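Local atomic coordinates of 2,3-dihydroxybenzoate-AMP ligase (PDB entry 1MDB), a protein that belongs to the AMP-binding enzymes of the ANL superfamily, which join a large N-terminal part to a small C-terminal domain. Residues N447-H452 with V474-R479; A490-R495 with K501-V506. All coordinates share one frame; numbering follows the deposited sequence.

Contact 1. Residues N447-H452 with V474-R479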
loop_
_atom_site.group_PDB
_atom_site.type_symbol
_atom_site.label_atom_id
_atom_site.label_comp_id
_atom_site.label_asym_id
_atom_site.label_seq_id
_atom_site.Cartn_x
_atom_site.Cartn_y
_atom_site.Cartn_z
ATOM N N ASN A 447 5.357 -14.141 16.349
ATOM C CA ASN A 447 4.033 -14.370 16.937
ATOM C C ASN A 447 4.141 -14.824 18.387
ATOM O O ASN A 447 3.405 -14.336 19.246
ATOM C CB ASN A 447 3.246 -15.407 16.135
ATOM C CG ASN A 447 1.793 -15.467 16.548
ATOM O OD1 ASN A 447 1.097 -14.441 16.554
ATOM N ND2 ASN A 447 1.318 -16.664 16.896
ATOM N N HIS A 448 5.055 -15.756 18.658
ATOM C CA HIS A 448 5.289 -16.244 20.018
ATOM C C HIS A 448 5.723 -15.078 20.907
ATOM O O HIS A 448 5.152 -14.844 21.971
ATOM C CB HIS A 448 6.405 -17.302 20.030
ATOM C CG HIS A 448 5.958 -18.668 19.615
ATOM N ND1 HIS A 448 5.359 -19.549 20.489
ATOM C CD2 HIS A 448 5.995 -19.294 18.416
ATOM C CE1 HIS A 448 5.044 -20.659 19.846
ATOM N NE2 HIS A 448 5.419 -20.531 18.585
ATOM N N LEU A 449 6.751 -14.359 20.468
ATOM C CA LEU A 449 7.279 -13.222 21.217
ATOM C C LEU A 449 6.220 -12.159 21.533
ATOM O O LEU A 449 6.320 -11.467 22.544
ATOM C CB LEU A 449 8.460 -12.603 20.451
ATOM C CG LEU A 449 9.618 -13.595 20.274
ATOM C CD1 LEU A 449 10.676 -13.053 19.312
ATOM C CD2 LEU A 449 10.226 -13.898 21.641
ATOM N N LEU A 450 5.205 -12.042 20.682
ATOM C CA LEU A 450 4.133 -11.073 20.905
ATOM C C LEU A 450 3.302 -11.488 22.114
ATOM O O LEU A 450 2.540 -10.688 22.660
ATOM C CB LEU A 450 3.216 -10.968 19.674
ATOM C CG LEU A 450 3.810 -10.306 18.429
ATOM C CD1 LEU A 450 2.729 -10.135 17.369
ATOM C CD2 LEU A 450 4.385 -8.949 18.796
ATOM N N ALA A 451 3.449 -12.747 22.520
ATOM C CA ALA A 451 2.718 -13.274 23.668
ATOM C C ALA A 451 3.410 -12.881 24.971
ATOM O O ALA A 451 2.817 -12.950 26.046
ATOM C CB ALA A 451 2.608 -14.799 23.566
ATOM N N HIS A 452 4.666 -12.467 24.882
ATOM C CA HIS A 452 5.380 -12.066 26.081
ATOM C C HIS A 452 4.927 -10.667 26.503
ATOM O O HIS A 452 4.931 -9.733 25.700
ATOM C CB HIS A 452 6.889 -12.079 25.847
ATOM C CG HIS A 452 7.681 -11.885 27.097
ATOM N ND1 HIS A 452 7.694 -10.696 27.792
ATOM C CD2 HIS A 452 8.431 -12.752 27.821
ATOM C CE1 HIS A 452 8.413 -10.839 28.892
ATOM N NE2 HIS A 452 8.872 -12.077 28.932
ATOM N N VAL A 474 16.638 -11.094 16.556
ATOM C CA VAL A 474 15.294 -10.529 16.660
ATOM C C VAL A 474 15.338 -9.154 17.307
ATOM O O VAL A 474 15.886 -8.985 18.399
ATOM C CB VAL A 474 14.323 -11.425 17.491
ATOM C CG1 VAL A 474 14.821 -11.595 18.930
ATOM C CG2 VAL A 474 12.949 -10.793 17.504
ATOM N N PHE A 475 14.783 -8.157 16.629
ATOM C CA PHE A 475 14.746 -6.819 17.205
ATOM C C PHE A 475 13.440 -6.727 17.986
ATOM O O PHE A 475 12.372 -7.015 17.466
ATOM C CB PHE A 475 14.805 -5.752 16.110
ATOM C CG PHE A 475 16.154 -5.624 15.468
ATOM C CD1 PHE A 475 16.602 -6.580 14.560
ATOM C CD2 PHE A 475 16.992 -4.552 15.788
ATOM C CE1 PHE A 475 17.868 -6.476 13.976
ATOM C CE2 PHE A 475 18.262 -4.436 15.209
ATOM C CZ PHE A 475 18.699 -5.399 14.306
ATOM N N ILE A 476 13.539 -6.351 19.250
ATOM C CA ILE A 476 12.369 -6.240 20.105
ATOM C C ILE A 476 12.144 -4.793 20.551
ATOM O O ILE A 476 13.093 -4.083 20.896
ATOM C CB ILE A 476 12.544 -7.096 21.382
ATOM C CG1 ILE A 476 12.716 -8.577 21.017
ATOM C CG2 ILE A 476 11.367 -6.883 22.314
ATOM C CD1 ILE A 476 11.481 -9.222 20.405
ATOM N N ILE A 477 10.891 -4.357 20.517
ATOM C CA ILE A 477 10.533 -3.032 20.996
ATOM C C ILE A 477 9.884 -3.341 22.339
ATOM O O ILE A 477 8.806 -3.938 22.394
ATOM C CB ILE A 477 9.519 -2.330 20.072
ATOM C CG1 ILE A 477 10.193 -1.955 18.745
ATOM C CG2 ILE A 477 8.981 -1.083 20.758
ATOM C CD1 ILE A 477 9.241 -1.385 17.697
ATOM N N PRO A 478 10.554 -2.969 23.442
ATOM C CA PRO A 478 10.082 -3.196 24.810
ATOM C C PRO A 478 8.775 -2.498 25.138
ATOM O O PRO A 478 8.569 -1.345 24.769
ATOM C CB PRO A 478 11.228 -2.656 25.668
ATOM C CG PRO A 478 12.415 -2.728 24.773
ATOM C CD PRO A 478 11.854 -2.280 23.458
ATOM N N ARG A 479 7.887 -3.202 25.826
ATOM C CA ARG A 479 6.621 -2.612 26.234
ATOM C C ARG A 479 6.916 -2.046 27.614
ATOM O O ARG A 479 6.393 -2.525 28.619
ATOM C CB ARG A 479 5.533 -3.677 26.324
ATOM C CG ARG A 479 4.207 -3.157 26.833
ATOM C CD ARG A 479 3.176 -4.266 26.868
ATOM N NE ARG A 479 2.929 -4.821 25.542
ATOM C CZ ARG A 479 2.479 -4.113 24.512
ATOM N NH1 ARG A 479 2.228 -2.816 24.655
ATOM N NH2 ARG A 479 2.279 -4.699 23.340
#
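Leu449 of helix 442-449 meets Val474 and Ile476 of strand 469-478 chiefly through one methyl, CD1. Its CA–CB bond already points at the strand, where CB of Leu449 lies 4.5 Å from CD1 of Ile476. Leu449 CG, turned anti to the carbonyl carbon (chi1 -62°), comes no closer than 4.8 Å to Ile476 CD1, and the branches divide the work. CD1 of Leu449 goes forward to CG2 of Val474 at 3.7 Å, the two side chains meeting tip to tip, and also lies 4.1 Å from CD1 of Ile476. CD2 turns off toward Leu492 of helix 485-494. Leucine and isoleucine cross at about a right angle, so the end methyl of Ile476 comes in beside the leucine branch. This is part of the hydrophobic core of the small C-terminal domain, an alpha/beta unit in which strand 469-478 is the middle of a three-stranded sheet, between strands 455-465 and 505-508. Val474 and Ile476, two residues apart, present their side chains on the same side of the strand, and their methyls, Val474 CG2 and Ile476 CD1, lie 3.6 Å apart. In Val474, CG2 stands anti to the backbone N, on the side of the approaching leucine, while CG1 sits between N and the carbonyl carbon. All three touching residues are buried, and the interface is wholly apolar. A type I turn runs from Leu449 to His452, and in it His452 N donates to Leu449 O at 3.0 Å. The far ends of the segments, Asn447 and Arg479, reach into the large N-terminal part: Arg479 NH1 forms a salt bridge with Asp288 of helix 280-292, and Asn447 OD1 is hydrogen-bonded to Glu313 N.

Contact 2. Residues A490-R495 with K501-V506; sequences AFLRER and KIPDRV
With chi1 at -64°, Leu492 sets CG anti to its carbonyl carbon, and an extended chi2 of 175° then carries CD1 outward to CD of Pro503. This is the return leg of a beta-alpha-beta unit: helix 485-494 follows strand 469-478 and leads, through the loop containing Ile502 and Pro503, into strand 505-508, parallel to the first. The leucine methyl reaches the CD corner of the proline ring, Leu492 CD1 lying 3.5 Å from Pro503 CD, while the next ring atom, Pro503 CG, is 4.2 Å from the same methyl. Both residues are buried. Pro503 also packs against Val474 in the sheet and Val445, so it sits among helices 442-449 and 485-494 and the sheet, just before strand 505-508. Ile502 lies broadly against the helix, while the exposed Arg493 adds the aliphatic start of its chain at the solvent side. Asp504, next to Pro503, makes salt bridges from OD1 to Arg435 and Arg471. The Arg493 chain bends back over its own helix, and Ala490 CA sits 3.6 Å above one guanidinium face, offset toward its rim. Arg493 CG makes only a long approach, 4.5 Å, to Ile502 CD1.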
loop_
_atom_site.group_PDB
_atom_site.type_symbol
_atom_site.label_atom_id
_atom_site.label_comp_id
_atom_site.label_asym_id
_atom_site.label_seq_id
_atom_site.Cartn_x
_atom_site.Cartn_y
_atom_site.Cartn_z
ATOM N N ALA A 490 14.338 -18.075 27.091
ATOM C CA ALA A 490 13.791 -19.042 28.035
ATOM C C ALA A 490 12.282 -19.150 27.830
ATOM O O ALA A 490 11.707 -20.245 27.862
ATOM C CB ALA A 490 14.100 -18.608 29.452
ATOM N N PHE A 491 11.646 -18.004 27.612
ATOM C CA PHE A 491 10.206 -17.941 27.383
ATOM C C PHE A 491 9.841 -18.831 26.193
ATOM O O PHE A 491 8.875 -19.608 26.240
ATOM C CB PHE A 491 9.798 -16.494 27.082
ATOM C CG PHE A 491 8.335 -16.324 26.751
ATOM C CD1 PHE A 491 7.379 -16.276 27.761
ATOM C CD2 PHE A 491 7.918 -16.204 25.429
ATOM C CE1 PHE A 491 6.030 -16.109 27.459
ATOM C CE2 PHE A 491 6.563 -16.036 25.116
ATOM C CZ PHE A 491 5.619 -15.990 26.133
ATOM N N LEU A 492 10.619 -18.711 25.122
ATOM C CA LEU A 492 10.371 -19.489 23.918
ATOM C C LEU A 492 10.687 -20.958 24.160
ATOM O O LEU A 492 10.045 -21.845 23.599
ATOM C CB LEU A 492 11.217 -18.952 22.760
ATOM C CG LEU A 492 10.865 -17.515 22.348
ATOM C CD1 LEU A 492 11.832 -17.011 21.281
ATOM C CD2 LEU A 492 9.433 -17.485 21.829
ATOM N N ARG A 493 11.674 -21.203 25.009
ATOM C CA ARG A 493 12.090 -22.560 25.325
ATOM C C ARG A 493 10.979 -23.257 26.107
ATOM O O ARG A 493 10.641 -24.402 25.830
ATOM C CB ARG A 493 13.388 -22.518 26.137
ATOM C CG ARG A 493 14.306 -23.699 25.909
ATOM C CD ARG A 493 15.600 -23.551 26.705
ATOM N NE ARG A 493 16.412 -22.417 26.261
ATOM C CZ ARG A 493 16.844 -21.443 27.062
ATOM N NH1 ARG A 493 16.541 -21.449 28.357
ATOM N NH2 ARG A 493 17.598 -20.470 26.570
ATOM N N GLU A 494 10.406 -22.544 27.071
ATOM C CA GLU A 494 9.327 -23.070 27.906
ATOM C C GLU A 494 8.115 -23.430 27.047
ATOM O O GLU A 494 7.346 -24.331 27.380
ATOM C CB GLU A 494 8.944 -22.020 28.955
ATOM C CG GLU A 494 8.134 -22.520 30.151
ATOM C CD GLU A 494 6.665 -22.764 29.836
ATOM O OE1 GLU A 494 6.063 -21.961 29.079
ATOM O OE2 GLU A 494 6.104 -23.753 30.365
ATOM N N ARG A 495 7.962 -22.728 25.925
ATOM C CA ARG A 495 6.846 -22.966 25.017
ATOM C C ARG A 495 7.059 -24.123 24.049
ATOM O O ARG A 495 6.167 -24.443 23.268
ATOM C CB ARG A 495 6.536 -21.692 24.238
ATOM C CG ARG A 495 6.006 -20.582 25.121
ATOM C CD ARG A 495 6.114 -19.227 24.453
ATOM N NE ARG A 495 4.828 -18.542 24.453
ATOM C CZ ARG A 495 3.896 -18.714 23.527
ATOM N NH1 ARG A 495 4.112 -19.540 22.520
ATOM N NH2 ARG A 495 2.745 -18.077 23.617
ATOM N N LYS A 501 14.900 -22.425 16.008
ATOM C CA LYS A 501 14.040 -21.274 15.713
ATOM C C LYS A 501 14.253 -20.161 16.729
ATOM O O LYS A 501 13.850 -19.017 16.506
ATOM C CB LYS A 501 12.559 -21.678 15.745
ATOM C CG LYS A 501 12.122 -22.632 14.640
ATOM C CD LYS A 501 10.696 -23.102 14.873
ATOM C CE LYS A 501 10.229 -24.011 13.754
ATOM N NZ LYS A 501 8.846 -24.479 13.979
ATOM N N ILE A 502 14.863 -20.511 17.854
ATOM C CA ILE A 502 15.126 -19.547 18.911
ATOM C C ILE A 502 16.160 -18.539 18.429
ATOM O O ILE A 502 17.234 -18.917 17.963
ATOM C CB ILE A 502 15.653 -20.248 20.184
ATOM C CG1 ILE A 502 14.575 -21.179 20.743
ATOM C CG2 ILE A 502 16.051 -19.211 21.234
ATOM C CD1 ILE A 502 15.086 -22.098 21.820
ATOM N N PRO A 503 15.848 -17.238 18.542
ATOM C CA PRO A 503 16.771 -16.180 18.108
ATOM C C PRO A 503 18.152 -16.372 18.718
ATOM O O PRO A 503 18.271 -16.591 19.918
ATOM C CB PRO A 503 16.111 -14.900 18.626
ATOM C CG PRO A 503 14.642 -15.256 18.678
ATOM C CD PRO A 503 14.669 -16.666 19.219
ATOM N N ASP A 504 19.193 -16.298 17.898
ATOM C CA ASP A 504 20.553 -16.428 18.411
ATOM C C ASP A 504 20.906 -15.139 19.126
ATOM O O ASP A 504 21.665 -15.128 20.094
ATOM C CB ASP A 504 21.546 -16.635 17.271
ATOM C CG ASP A 504 21.404 -17.981 16.621
ATOM O OD1 ASP A 504 21.687 -18.983 17.302
ATOM O OD2 ASP A 504 21.006 -18.033 15.438
ATOM N N ARG A 505 20.341 -14.041 18.644
ATOM C CA ARG A 505 20.636 -12.743 19.228
ATOM C C ARG A 505 19.407 -11.851 19.375
ATOM O O ARG A 505 18.506 -11.876 18.537
ATOM C CB ARG A 505 21.697 -12.055 18.377
ATOM C CG ARG A 505 22.053 -10.657 18.821
ATOM C CD ARG A 505 23.349 -10.217 18.174
ATOM N NE ARG A 505 23.652 -8.830 18.486
ATOM C CZ ARG A 505 24.862 -8.289 18.379
ATOM N NH1 ARG A 505 25.884 -9.028 17.976
ATOM N NH2 ARG A 505 25.045 -7.006 18.662
ATOM N N VAL A 506 19.383 -11.060 20.442
ATOM C CA VAL A 506 18.270 -10.153 20.713
ATOM C C VAL A 506 18.715 -8.694 20.802
ATOM O O VAL A 506 19.624 -8.362 21.565
ATOM C CB VAL A 506 17.572 -10.524 22.034
ATOM C CG1 VAL A 506 16.490 -9.502 22.355
ATOM C CG2 VAL A 506 16.974 -11.928 21.933
#

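The centres of contact 1 and contact 2 are 11 Å apart, both in the small C-terminal domain and at 25 and 32 Å from the centre of the chain. They come in series: contact 1 closes with strand 469-478 before contact 2 opens on helix 485-494. Strand 469-478 and strand 505-508 are neighbours in one sheet, paired by backbone bonds that include a probable one, Val474 N to Arg505 O at 2.8 Å. The helices of the two contacts also meet, Leu449 CD2 packing 3.5 Å from Leu492 CD1. The apolar packing of the two contacts is thus continuous through Leu449 and Leu492, between the two helices and the sheet, within a single domain.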